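Local coordinates for multicopper oxidase (Uncultured bacterium, PDB 4E9X), which probably couples the one-electron oxidation of substrates to the reduction of dioxygen to water at its copper centres, at residues 181-186 against 241-246; 247-252 against 273-278; 269-274 against 284-289. All coordinates share one frame; numbering follows the deposited sequence.

Overall arrangement
All three contacts lie on one side of the chain, in and beside the sheet that holds strands 181-183, 270-275 and 248-253. Contacts 2 and 3 are buried, share I273 and E274, and meet on strand 270-275. Contact 1 is partly buried and has exposed lysines on its outer side. Its chemistry is slight: one backbone hydrogen bond and a small apolar patch. Contact 2 is a ladder between neighbouring strands that runs on to a copper ligand. Contact 3 lays a loop over the same strand through a carboxylate, a phenol and an indole. R182 of contact 1 forms a salt bridge with E274, which ties contact 1 to the other two.

Contact 1. Residues 181-186 against 241-246; sequences LRVKKG and IEADNP
A243 sits at the packed side of this contact. Its CB points at the 181-186 segment and lies 4.1 Å from V183 CG2. K184 O is closer still to A243 CB, at 3.9 Å. CG2 occupies the crowded position between the backbone N and the carbonyl carbon of V183, where it faces A243. The carbonyl of A243 makes the polar link. G186 N donates to A243 O at 2.8 Å, with a nearly straight N-H...O angle of 164°. The donor is tilted 27° from the carbonyl plane. The CA of K185 adds a CA-H...O contact to A243 O at 3.3 Å, so two neighbouring residues close on one oxygen. G186 has a positive phi of 100°, at which a CB would be jammed against the carbonyl O of K185. A243 is also the centre of an inverse gamma turn.

The outer side is looser and exposed. The extended side chain of K185 crosses that of P246 obliquely, with K185 CD 4.0 Å from P246 CG. K185 CE lies 3.9 Å from D244 O. These are contacts of the aliphatic chain.

The contact joins strands 181-183 and 236-243, which belong to different sheets. V183 and A243 also pack on Y275 of strand 270-275, while V189 and D187 of strand 187-195 touch V183 and A243 respectively.

Contact 2. Residues 247-252 against 273-278; sequences GRFIFH and IEYDGV. With CU (copper (II) ion), chain F.
F249 and I273 face each other as a hydrogen-bonded antiparallel pair. F249 N donates to I273 O at 2.9 Å, and I273 N returns a bond to F249 O at 2.7 Å. Their side chains share one face of the sheet. R248 and E274, a non-hydrogen-bonded pair, point to the other face.

On the F249 face, F251 CG is anti to the backbone N (chi1 -176°). I273 CD1 lies against F251 CD1, at 3.8 Å. At the other end, Y275 CE1 lies near the plane of the F249 ring, at its edge, 4.5 Å from F249 CD2. Y275 CD1 also comes close to the backbone of G247, whose O accepts from Y275 N. A CB on G247 would clash with the F249 ring. The Y275 hydroxyl is hydrogen-bonded to H208 NE2 and to the backbone N of N245. V278 closes this end with CG2 3.5 Å from G247 N.

The R248 chain bends at chi3 (-61°). V278 CG1 comes 4.2 Å from R248 NH1. The guanidinium holds a water in its plane, at its edge. The water accepts from R248 NH1 and donates to V278 O, each at 2.8 Å. NH2 makes a salt bridge with D281, and the guanidinium has a cation-pi contact with Y284.

Strand 248-253 carries H252, whose NE2 binds copper at 2.0 Å, together with H206 of the same chain and H106 of a neighbouring subunit. A copper ligated by histidines of two subunits is consistent with the trinuclear centre of multicopper oxidases, and an oxygen molecule sits in the same pocket.

Contact 3. Residues 269-274 against 284-289; sequences PITVIE and YVWKDK
V272 and W286 are the closest backbone pair, yet their CA atoms stand 9.0 Å apart, so side chains must bridge strand 270-275 and the two turns of 284-289. The first is a type I turn from Y284 to K287, the second a type II turn from W286 to K289. Y284 OH donates to the anti lone pair of E274 OE2 at 2.6 Å. The carboxylate and ring planes are 63° apart, and OE2 lies in the ring plane at its edge. V272 meets Y284 tip to tip, with V272 CG1 3.4 Å from Y284 OH. The side chains of V272 and W286 run past each other in opposite directions, V272 CG2 3.8 Å from W286 CZ3. W286 crosses T271 at about a right angle. The backbone N of W286 lies over the centre of one face of the Y284 ring. A water donates to both E274 OE2 and W286 O.

E274 OE1 forms a salt bridge with R182. An alanine at E274 would probably leave the Y284 hydroxyl and R182 without their carboxylate partner and take away the water's link to the strand. Hydrogens from the phenol and the water and the charge of R182 all face E274, which would probably keep this buried carboxylate ionised.

Contact 1. Residues 181-186 against 241-246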
loop_
_atom_site.group_PDB
_atom_site.type_symbol
_atom_site.label_atom_id
_atom_site.label_comp_id
_atom_site.label_asym_id
_atom_site.label_seq_id
_atom_site.Cartn_x
_atom_site.Cartn_y
_atom_site.Cartn_z
ATOM N N LEU A 181 19.142 -8.198 15.184
ATOM C CA LEU A 181 18.594 -7.314 16.230
ATOM C C LEU A 181 18.676 -8.139 17.511
ATOM O O LEU A 181 17.860 -9.060 17.743
ATOM C CB LEU A 181 17.180 -6.890 15.836
ATOM C CG LEU A 181 16.530 -5.682 16.488
ATOM C CD1 LEU A 181 15.220 -5.302 15.796
ATOM C CD2 LEU A 181 16.285 -5.926 17.969
ATOM N N ARG A 182 19.702 -7.870 18.343
ATOM C CA ARG A 182 19.968 -8.685 19.525
ATOM C C ARG A 182 19.257 -8.113 20.734
ATOM O O ARG A 182 19.394 -6.915 21.043
ATOM C CB ARG A 182 21.490 -8.821 19.795
ATOM C CG ARG A 182 22.123 -9.643 18.668
ATOM C CD ARG A 182 23.555 -10.033 19.029
ATOM N NE ARG A 182 24.130 -10.886 18.024
ATOM C CZ ARG A 182 25.410 -11.186 17.944
ATOM N NH1 ARG A 182 26.283 -10.679 18.782
ATOM N NH2 ARG A 182 25.853 -11.993 16.967
ATOM N N VAL A 183 18.489 -8.965 21.391
ATOM C CA VAL A 183 17.693 -8.576 22.572
ATOM C C VAL A 183 17.933 -9.577 23.663
ATOM O O VAL A 183 18.508 -10.640 23.452
ATOM C CB VAL A 183 16.184 -8.511 22.254
ATOM C CG1 VAL A 183 15.973 -7.489 21.100
ATOM C CG2 VAL A 183 15.632 -9.890 21.906
ATOM N N LYS A 184 17.440 -9.257 24.858
ATOM C CA LYS A 184 17.330 -10.257 25.920
ATOM C C LYS A 184 15.910 -10.176 26.476
ATOM O O LYS A 184 15.202 -9.180 26.348
ATOM C CB LYS A 184 18.375 -10.098 27.025
ATOM C CG LYS A 184 18.132 -8.854 27.860
ATOM C CD LYS A 184 19.196 -8.828 28.968
ATOM C CE LYS A 184 18.893 -7.758 29.986
ATOM N NZ LYS A 184 19.856 -7.869 31.150
ATOM N N LYS A 185 15.479 -11.274 27.102
ATOM C CA LYS A 185 14.117 -11.345 27.624
ATOM C C LYS A 185 13.828 -10.194 28.552
ATOM O O LYS A 185 14.673 -9.904 29.417
ATOM C CB LYS A 185 13.890 -12.704 28.343
ATOM C CG LYS A 185 12.387 -12.892 28.626
ATOM C CD LYS A 185 12.155 -14.157 29.451
ATOM C CE LYS A 185 10.644 -14.397 29.609
ATOM N NZ LYS A 185 10.390 -15.552 30.525
ATOM N N GLY A 186 12.699 -9.525 28.373
ATOM C CA GLY A 186 12.276 -8.386 29.218
ATOM C C GLY A 186 12.585 -7.066 28.526
ATOM O O GLY A 186 12.130 -6.032 28.965
ATOM N N ILE A 241 7.770 -3.674 20.467
ATOM C CA ILE A 241 7.759 -5.122 20.671
ATOM C C ILE A 241 8.176 -5.388 22.109
ATOM O O ILE A 241 9.223 -4.907 22.550
ATOM C CB ILE A 241 8.690 -5.864 19.695
ATOM C CG1 ILE A 241 8.091 -5.807 18.277
ATOM C CG2 ILE A 241 8.917 -7.301 20.177
ATOM C CD1 ILE A 241 8.954 -6.442 17.204
ATOM N N GLU A 242 7.369 -6.158 22.836
ATOM C CA GLU A 242 7.761 -6.712 24.135
ATOM C C GLU A 242 8.596 -7.942 23.881
ATOM O O GLU A 242 8.054 -8.922 23.337
ATOM C CB GLU A 242 6.521 -7.061 25.005
ATOM C CG GLU A 242 5.523 -5.915 25.181
ATOM C CD GLU A 242 5.936 -4.906 26.242
ATOM O OE1 GLU A 242 6.798 -5.204 27.104
ATOM O OE2 GLU A 242 5.357 -3.807 26.217
ATOM N N ALA A 243 9.876 -7.917 24.250
ATOM C CA ALA A 243 10.720 -9.108 24.001
ATOM C C ALA A 243 10.587 -10.125 25.094
ATOM O O ALA A 243 11.427 -10.271 25.964
ATOM C CB ALA A 243 12.189 -8.651 23.861
ATOM N N ASP A 244 9.481 -10.842 25.045
ATOM C CA ASP A 244 9.190 -11.736 26.166
ATOM C C ASP A 244 9.076 -13.168 25.658
ATOM O O ASP A 244 8.507 -14.046 26.322
ATOM C CB ASP A 244 7.934 -11.285 26.860
ATOM C CG ASP A 244 6.701 -11.262 25.968
ATOM O OD1 ASP A 244 6.715 -11.700 24.793
ATOM O OD2 ASP A 244 5.673 -10.782 26.533
ATOM N N ASN A 245 9.660 -13.469 24.503
ATOM C CA ASN A 245 9.495 -14.789 23.887
ATOM C C ASN A 245 10.799 -15.266 23.298
ATOM O O ASN A 245 11.056 -15.154 22.095
ATOM C CB ASN A 245 8.463 -14.668 22.769
ATOM C CG ASN A 245 8.221 -16.031 22.124
ATOM O OD1 ASN A 245 8.578 -17.106 22.678
ATOM N ND2 ASN A 245 7.590 -16.005 20.941
ATOM N N PRO A 246 11.698 -15.773 24.143
ATOM C CA PRO A 246 13.056 -16.079 23.619
ATOM C C PRO A 246 13.047 -17.114 22.499
ATOM O O PRO A 246 12.449 -18.191 22.590
ATOM C CB PRO A 246 13.763 -16.678 24.877
ATOM C CG PRO A 246 13.095 -15.901 26.001
ATOM C CD PRO A 246 11.621 -15.899 25.614
#

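Contact 2. Residues 247-252 against 273-278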
loop_
_atom_site.group_PDB
_atom_site.type_symbol
_atom_site.label_atom_id
_atom_site.label_comp_id
_atom_site.label_asym_id
_atom_site.label_seq_id
_atom_site.Cartn_x
_atom_site.Cartn_y
_atom_site.Cartn_z
ATOM N N GLY A 247 13.804 -16.824 21.465
ATOM C CA GLY A 247 13.955 -17.665 20.285
ATOM C C GLY A 247 14.897 -16.977 19.303
ATOM O O GLY A 247 15.503 -15.939 19.666
ATOM N N ARG A 248 14.994 -17.501 18.108
ATOM C CA ARG A 248 15.584 -16.787 16.983
ATOM C C ARG A 248 14.422 -16.559 16.002
ATOM O O ARG A 248 13.931 -17.526 15.408
ATOM C CB ARG A 248 16.709 -17.536 16.290
ATOM C CG ARG A 248 17.924 -17.726 17.174
ATOM C CD ARG A 248 19.155 -18.259 16.442
ATOM N NE ARG A 248 18.948 -19.569 15.831
ATOM C CZ ARG A 248 19.342 -20.723 16.405
ATOM N NH1 ARG A 248 19.946 -20.758 17.598
ATOM N NH2 ARG A 248 19.114 -21.846 15.750
ATOM N N PHE A 249 14.004 -15.303 15.895
ATOM C CA PHE A 249 12.792 -14.975 15.159
ATOM C C PHE A 249 13.087 -14.006 14.025
ATOM O O PHE A 249 13.419 -12.844 14.223
ATOM C CB PHE A 249 11.771 -14.378 16.146
ATOM C CG PHE A 249 11.098 -15.464 16.984
ATOM C CD1 PHE A 249 10.270 -16.414 16.401
ATOM C CD2 PHE A 249 11.284 -15.462 18.367
ATOM C CE1 PHE A 249 9.625 -17.335 17.191
ATOM C CE2 PHE A 249 10.624 -16.423 19.162
ATOM C CZ PHE A 249 9.779 -17.357 18.548
ATOM N N ILE A 250 12.961 -14.499 12.787
ATOM C CA ILE A 250 13.257 -13.644 11.617
ATOM C C ILE A 250 12.268 -12.517 11.565
ATOM O O ILE A 250 11.137 -12.582 12.054
ATOM C CB ILE A 250 13.295 -14.560 10.389
ATOM C CG1 ILE A 250 13.987 -14.009 9.145
ATOM C CG2 ILE A 250 11.908 -15.006 9.976
ATOM C CD1 ILE A 250 14.178 -15.050 8.044
ATOM N N PHE A 251 12.682 -11.410 10.919
ATOM C CA PHE A 251 11.913 -10.148 10.936
ATOM C C PHE A 251 12.233 -9.582 9.555
ATOM O O PHE A 251 13.397 -9.321 9.253
ATOM C CB PHE A 251 12.432 -9.321 12.097
ATOM C CG PHE A 251 11.747 -7.957 12.419
ATOM C CD1 PHE A 251 12.250 -7.170 13.432
ATOM C CD2 PHE A 251 10.610 -7.486 11.741
ATOM C CE1 PHE A 251 11.696 -5.952 13.815
ATOM C CE2 PHE A 251 10.099 -6.260 12.109
ATOM C CZ PHE A 251 10.606 -5.488 13.096
ATOM N N HIS A 252 11.214 -9.434 8.699
ATOM C CA HIS A 252 11.574 -9.208 7.285
ATOM C C HIS A 252 10.433 -8.570 6.520
ATOM O O HIS A 252 9.278 -8.610 6.921
ATOM C CB HIS A 252 11.955 -10.529 6.593
ATOM C CG HIS A 252 10.821 -11.510 6.572
ATOM N ND1 HIS A 252 9.900 -11.621 5.514
ATOM C CD2 HIS A 252 10.421 -12.428 7.464
ATOM C CE1 HIS A 252 9.036 -12.590 5.860
ATOM N NE2 HIS A 252 9.314 -13.117 7.022
ATOM N N ILE A 273 15.558 -11.368 15.081
ATOM C CA ILE A 273 15.509 -11.020 16.511
ATOM C C ILE A 273 16.166 -12.188 17.209
ATOM O O ILE A 273 15.559 -13.280 17.298
ATOM C CB ILE A 273 14.078 -10.795 16.978
ATOM C CG1 ILE A 273 13.419 -9.669 16.108
ATOM C CG2 ILE A 273 14.087 -10.473 18.447
ATOM C CD1 ILE A 273 11.911 -9.666 16.244
ATOM N N GLU A 274 17.392 -11.978 17.688
ATOM C CA GLU A 274 18.183 -13.020 18.352
ATOM C C GLU A 274 18.132 -12.756 19.836
ATOM O O GLU A 274 18.635 -11.719 20.305
ATOM C CB GLU A 274 19.639 -12.908 17.924
ATOM C CG GLU A 274 19.934 -13.374 16.473
ATOM C CD GLU A 274 21.407 -13.267 16.177
ATOM O OE1 GLU A 274 22.191 -12.705 16.989
ATOM O OE2 GLU A 274 21.796 -13.709 15.086
ATOM N N TYR A 275 17.559 -13.684 20.600
ATOM C CA TYR A 275 17.601 -13.498 22.055
ATOM C C TYR A 275 18.900 -14.071 22.642
ATOM O O TYR A 275 19.349 -15.186 22.273
ATOM C CB TYR A 275 16.441 -14.173 22.763
ATOM C CG TYR A 275 15.069 -13.496 22.682
ATOM C CD1 TYR A 275 14.350 -13.419 21.470
ATOM C CD2 TYR A 275 14.501 -12.999 23.829
ATOM C CE1 TYR A 275 13.097 -12.803 21.464
ATOM C CE2 TYR A 275 13.256 -12.433 23.852
ATOM C CZ TYR A 275 12.551 -12.322 22.653
ATOM O OH TYR A 275 11.299 -11.784 22.689
ATOM N N ASP A 276 19.463 -13.296 23.539
ATOM C CA ASP A 276 20.790 -13.648 24.106
ATOM C C ASP A 276 20.811 -15.042 24.707
ATOM O O ASP A 276 21.850 -15.691 24.662
ATOM C CB ASP A 276 21.089 -12.648 25.204
ATOM C CG ASP A 276 21.567 -11.251 24.727
ATOM O OD1 ASP A 276 21.956 -11.135 23.537
ATOM O OD2 ASP A 276 21.590 -10.311 25.532
ATOM N N GLY A 277 19.699 -15.483 25.291
ATOM C CA GLY A 277 19.781 -16.731 26.105
ATOM C C GLY A 277 19.691 -17.970 25.242
ATOM O O GLY A 277 19.779 -19.096 25.801
ATOM N N VAL A 278 19.434 -17.839 23.938
ATOM C CA VAL A 278 19.118 -19.063 23.166
ATOM C C VAL A 278 20.394 -19.703 22.676
ATOM O O VAL A 278 21.210 -19.060 21.980
ATOM C CB VAL A 278 18.186 -18.698 21.979
ATOM C CG1 VAL A 278 17.937 -19.968 21.143
ATOM C CG2 VAL A 278 16.890 -18.090 22.487
HETATM CU CU CU F . 8.683 -14.913 7.557
HETATM O O HOH W 1 20.750 -18.585 19.241
#

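Contact 3. Residues 269-274 against 284-289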
loop_
_atom_site.group_PDB
_atom_site.type_symbol
_atom_site.label_atom_id
_atom_site.label_comp_id
_atom_site.label_asym_id
_atom_site.label_seq_id
_atom_site.Cartn_x
_atom_site.Cartn_y
_atom_site.Cartn_z
ATOM N N PRO A 269 15.507 -7.218 2.731
ATOM C CA PRO A 269 15.404 -6.620 4.080
ATOM C C PRO A 269 14.979 -7.677 5.068
ATOM O O PRO A 269 13.783 -7.852 5.366
ATOM C CB PRO A 269 14.350 -5.489 3.898
ATOM C CG PRO A 269 14.050 -5.466 2.432
ATOM C CD PRO A 269 14.310 -6.865 1.905
ATOM N N ILE A 270 15.992 -8.400 5.545
ATOM C CA ILE A 270 15.793 -9.471 6.515
ATOM C C ILE A 270 16.743 -9.264 7.701
ATOM O O ILE A 270 17.944 -9.085 7.450
ATOM C CB ILE A 270 16.092 -10.849 5.896
ATOM C CG1 ILE A 270 15.273 -11.141 4.652
ATOM C CG2 ILE A 270 15.957 -11.943 6.974
ATOM C CD1 ILE A 270 15.680 -12.402 3.903
ATOM N N THR A 271 16.239 -9.344 8.922
ATOM C CA THR A 271 17.074 -9.469 10.092
ATOM C C THR A 271 16.526 -10.626 10.925
ATOM O O THR A 271 15.557 -11.296 10.499
ATOM C CB THR A 271 17.159 -8.141 10.867
ATOM O OG1 THR A 271 18.057 -8.339 11.997
ATOM C CG2 THR A 271 15.816 -7.682 11.389
ATOM N N VAL A 272 17.166 -10.889 12.059
ATOM C CA VAL A 272 16.678 -11.912 13.005
ATOM C C VAL A 272 16.677 -11.257 14.372
ATOM O O VAL A 272 17.698 -10.625 14.771
ATOM C CB VAL A 272 17.612 -13.126 13.016
ATOM C CG1 VAL A 272 17.153 -14.188 13.999
ATOM C CG2 VAL A 272 17.733 -13.706 11.626
ATOM N N ILE A 273 15.558 -11.368 15.081
ATOM C CA ILE A 273 15.509 -11.020 16.511
ATOM C C ILE A 273 16.166 -12.188 17.209
ATOM O O ILE A 273 15.559 -13.280 17.298
ATOM C CB ILE A 273 14.078 -10.795 16.978
ATOM C CG1 ILE A 273 13.419 -9.669 16.108
ATOM C CG2 ILE A 273 14.087 -10.473 18.447
ATOM C CD1 ILE A 273 11.911 -9.666 16.244
ATOM N N GLU A 274 17.392 -11.978 17.688
ATOM C CA GLU A 274 18.183 -13.020 18.352
ATOM C C GLU A 274 18.132 -12.756 19.836
ATOM O O GLU A 274 18.635 -11.719 20.305
ATOM C CB GLU A 274 19.639 -12.908 17.924
ATOM C CG GLU A 274 19.934 -13.374 16.473
ATOM C CD GLU A 274 21.407 -13.267 16.177
ATOM O OE1 GLU A 274 22.191 -12.705 16.989
ATOM O OE2 GLU A 274 21.796 -13.709 15.086
ATOM N N TYR A 284 22.929 -22.643 12.243
ATOM C CA TYR A 284 22.332 -21.291 12.190
ATOM C C TYR A 284 23.075 -20.418 11.207
ATOM O O TYR A 284 24.306 -20.279 11.256
ATOM C CB TYR A 284 22.341 -20.656 13.601
ATOM C CG TYR A 284 21.842 -19.220 13.634
ATOM C CD1 TYR A 284 20.656 -18.879 12.955
ATOM C CD2 TYR A 284 22.504 -18.197 14.312
ATOM C CE1 TYR A 284 20.201 -17.589 12.987
ATOM C CE2 TYR A 284 22.051 -16.903 14.335
ATOM C CZ TYR A 284 20.877 -16.602 13.648
ATOM O OH TYR A 284 20.397 -15.313 13.664
ATOM N N VAL A 285 22.329 -19.775 10.320
ATOM C CA VAL A 285 22.940 -18.987 9.252
ATOM C C VAL A 285 23.891 -17.904 9.783
ATOM O O VAL A 285 24.917 -17.610 9.158
ATOM C CB VAL A 285 21.865 -18.381 8.324
ATOM C CG1 VAL A 285 21.024 -17.324 9.064
ATOM C CG2 VAL A 285 22.440 -17.698 7.091
ATOM N N TRP A 286 23.595 -17.351 10.931
ATOM C CA TRP A 286 24.399 -16.232 11.455
ATOM C C TRP A 286 25.224 -16.644 12.646
ATOM O O TRP A 286 25.628 -15.798 13.476
ATOM C CB TRP A 286 23.461 -15.054 11.696
ATOM C CG TRP A 286 23.357 -14.088 10.543
ATOM C CD1 TRP A 286 24.072 -14.049 9.398
ATOM C CD2 TRP A 286 22.430 -12.984 10.485
ATOM N NE1 TRP A 286 23.683 -12.985 8.571
ATOM C CE2 TRP A 286 22.664 -12.326 9.236
ATOM C CE3 TRP A 286 21.424 -12.524 11.351
ATOM C CZ2 TRP A 286 21.914 -11.194 8.863
ATOM C CZ3 TRP A 286 20.700 -11.397 10.970
ATOM C CH2 TRP A 286 20.941 -10.747 9.753
ATOM N N LYS A 287 25.549 -17.927 12.769
ATOM C CA LYS A 287 26.476 -18.327 13.839
ATOM C C LYS A 287 27.818 -17.620 13.660
ATOM O O LYS A 287 28.324 -17.489 12.541
ATOM C CB LYS A 287 26.632 -19.852 13.817
ATOM C CG LYS A 287 27.732 -20.362 14.738
ATOM C CD LYS A 287 28.023 -21.823 14.459
ATOM C CE LYS A 287 29.227 -22.235 15.289
ATOM N NZ LYS A 287 29.200 -21.673 16.679
ATOM N N ASP A 288 28.452 -17.092 14.683
ATOM C CA ASP A 288 29.729 -16.381 14.365
ATOM C C ASP A 288 29.684 -15.198 13.413
ATOM O O ASP A 288 30.642 -14.740 12.762
ATOM C CB ASP A 288 30.806 -17.346 13.798
ATOM C CG ASP A 288 31.125 -18.418 14.805
ATOM O OD1 ASP A 288 31.287 -18.057 15.998
ATOM O OD2 ASP A 288 31.221 -19.594 14.402
ATOM N N LYS A 289 28.544 -14.559 13.267
ATOM C CA LYS A 289 28.432 -13.265 12.542
ATOM C C LYS A 289 29.419 -12.248 13.021
ATOM O O LYS A 289 29.617 -12.114 14.236
ATOM C CB LYS A 289 27.014 -12.778 12.824
ATOM C CG LYS A 289 26.611 -11.456 12.190
ATOM C CD LYS A 289 26.776 -11.484 10.642
ATOM C CE LYS A 289 25.824 -10.457 10.086
ATOM N NZ LYS A 289 25.969 -10.373 8.606
HETATM O O HOH W 2 24.478 -13.930 15.290
#